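Local coordinates for protein putative enoyl-CoA hydratase/isomerase (PDB 4MI2) that probably catalyses the isomerisation of a ring-epoxidised phenylacetyl-CoA in phenylacetate degradation, as a member of the enoyl-CoA hydratase/isomerase family, at residues E216-E219 with L220-N224. Sequence-based numbering, arbitrary orientation.
Sequences EVKE and LLRRN
K218 and R222 run alongside each other one turn apart in a local, within-helix contact over the last two turns of helix 211-223, where the chain packs against a second subunit. Both side chains are extended and head in one direction. K218 puts CG anti to the backbone N (chi1 172°), whereas in R222 CG is anti to the carbonyl carbon (chi1 -74°); this brings K218 CE over one face of the R222 guanidinium. There CE sits nearer the edge of the group, 3.5 Å from R222 NH2. The two positive ends, K218 NZ and R222 NH2, stay 4.1 Å apart. One water accepts a hydrogen bond from each and bridges them. K218 NZ also forms a salt bridge with D127 and bonds to the carbonyls of I103 and V105, while R222 NH1 is hydrogen-bonded to that of D101. These acceptors probably offset the like charges. A second water donates to E219 OE1 and takes a weak bond from R222 NH1.

E219 bends at chi2 (66°), which lays its carboxylate beside the aliphatic part of R223. E219 OE2 is 3.6 Å from R223 CG. It is 4.5 Å from R223 NE but far from the guanidinium plane, so any attraction is probably one of charge, with no N-H directed at the oxygen.

The backbone bonds run from i+4 to i, with L220 N 2.8 Å from E216 O and R223 N 2.9 Å from E219 O. L220 packs on A147 of the second subunit and L221 on its S153, while E216 pairs with R242 of helix 229-244. Side chains paired at i and i+4 are typical of an alpha-helix, here in the C-terminal helical region of a crotonase-fold subunit.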
loop_
_atom_site.group_PDB
_atom_site.type_symbol
_atom_site.label_atom_id
_atom_site.label_comp_id
_atom_site.label_asym_id
_atom_site.label_seq_id
_atom_site.Cartn_x
_atom_site.Cartn_y
_atom_site.Cartn_z
ATOM N N GLU B 216 -6.470 -20.918 5.021
ATOM C CA GLU B 216 -5.058 -20.733 5.384
ATOM C C GLU B 216 -4.434 -19.522 4.680
ATOM O O GLU B 216 -3.795 -18.696 5.319
ATOM C CB GLU B 216 -4.242 -21.994 5.051
ATOM C CG GLU B 216 -4.572 -23.198 5.923
ATOM C CD GLU B 216 -3.834 -23.216 7.247
ATOM O OE1 GLU B 216 -3.101 -22.249 7.562
ATOM O OE2 GLU B 216 -3.974 -24.215 7.983
ATOM N N VAL B 217 -4.618 -19.409 3.369
ATOM C CA VAL B 217 -3.972 -18.319 2.637
ATOM C C VAL B 217 -4.519 -16.935 3.070
ATOM O O VAL B 217 -3.760 -15.967 3.214
ATOM C CB VAL B 217 -4.018 -18.553 1.105
ATOM C CG1 VAL B 217 -5.385 -18.246 0.514
ATOM C CG2 VAL B 217 -2.937 -17.743 0.403
ATOM N N LYS B 218 -5.820 -16.865 3.333
ATOM C CA LYS B 218 -6.458 -15.626 3.806
ATOM C C LYS B 218 -5.886 -15.179 5.156
ATOM O O LYS B 218 -5.673 -13.998 5.383
ATOM C CB LYS B 218 -7.974 -15.826 3.886
ATOM C CG LYS B 218 -8.769 -14.711 4.533
ATOM C CD LYS B 218 -10.247 -14.868 4.223
ATOM C CE LYS B 218 -11.116 -14.015 5.127
ATOM N NZ LYS B 218 -12.572 -14.134 4.831
ATOM N N GLU B 219 -5.628 -16.138 6.036
ATOM C CA GLU B 219 -5.051 -15.856 7.340
ATOM C C GLU B 219 -3.566 -15.519 7.200
ATOM O O GLU B 219 -3.053 -14.660 7.920
ATOM C CB GLU B 219 -5.278 -17.048 8.277
ATOM C CG GLU B 219 -4.725 -16.903 9.686
ATOM C CD GLU B 219 -5.397 -15.826 10.523
ATOM O OE1 GLU B 219 -6.369 -15.175 10.073
ATOM O OE2 GLU B 219 -4.933 -15.626 11.664
ATOM N N LEU B 220 -2.870 -16.187 6.284
ATOM C CA LEU B 220 -1.479 -15.823 5.994
ATOM C C LEU B 220 -1.377 -14.385 5.509
ATOM O O LEU B 220 -0.535 -13.626 5.999
ATOM C CB LEU B 220 -0.853 -16.741 4.948
ATOM C CG LEU B 220 -0.433 -18.161 5.374
ATOM C CD1 LEU B 220 -0.003 -18.923 4.133
ATOM C CD2 LEU B 220 0.669 -18.161 6.433
ATOM N N LEU B 221 -2.224 -14.018 4.546
ATOM C CA LEU B 221 -2.251 -12.645 4.024
ATOM C C LEU B 221 -2.468 -11.612 5.131
ATOM O O LEU B 221 -1.787 -10.591 5.180
ATOM C CB LEU B 221 -3.335 -12.485 2.952
ATOM C CG LEU B 221 -3.033 -13.131 1.598
ATOM C CD1 LEU B 221 -4.309 -13.296 0.779
ATOM C CD2 LEU B 221 -2.009 -12.307 0.830
ATOM N N ARG B 222 -3.396 -11.898 6.037
ATOM C CA ARG B 222 -3.698 -10.970 7.131
ATOM C C ARG B 222 -2.588 -10.893 8.185
ATOM O O ARG B 222 -2.232 -9.817 8.630
ATOM C CB ARG B 222 -5.023 -11.344 7.788
ATOM C CG ARG B 222 -6.234 -10.996 6.941
ATOM C CD ARG B 222 -7.454 -11.710 7.473
ATOM N NE ARG B 222 -8.709 -11.178 6.945
ATOM C CZ ARG B 222 -9.914 -11.531 7.386
ATOM N NH1 ARG B 222 -10.038 -12.428 8.362
ATOM N NH2 ARG B 222 -11.001 -10.986 6.851
ATOM N N ARG B 223 -2.039 -12.032 8.575
ATOM C CA ARG B 223 -0.973 -12.056 9.587
ATOM C C ARG B 223 0.353 -11.439 9.112
ATOM O O ARG B 223 1.083 -10.824 9.903
ATOM C CB ARG B 223 -0.703 -13.497 10.034
ATOM C CG ARG B 223 -1.802 -14.127 10.865
ATOM C CD ARG B 223 -1.370 -15.520 11.298
ATOM N NE ARG B 223 -0.513 -15.489 12.488
ATOM C CZ ARG B 223 0.101 -16.549 13.011
ATOM N NH1 ARG B 223 -0.007 -17.751 12.440
ATOM N NH2 ARG B 223 0.837 -16.401 14.110
ATOM N N ASN B 224 0.658 -11.622 7.828
ATOM C CA ASN B 224 1.986 -11.339 7.291
ATOM C C ASN B 224 2.112 -9.976 6.635
ATOM O O ASN B 224 3.180 -9.642 6.119
ATOM C CB ASN B 224 2.398 -12.433 6.293
ATOM C CG ASN B 224 2.685 -13.761 6.970
ATOM O OD1 ASN B 224 2.947 -13.815 8.172
ATOM N ND2 ASN B 224 2.655 -14.841 6.198
HETATM O O HOH W 1 -13.373 -12.351 6.749
HETATM O O HOH W 2 -8.565 -15.174 8.562
#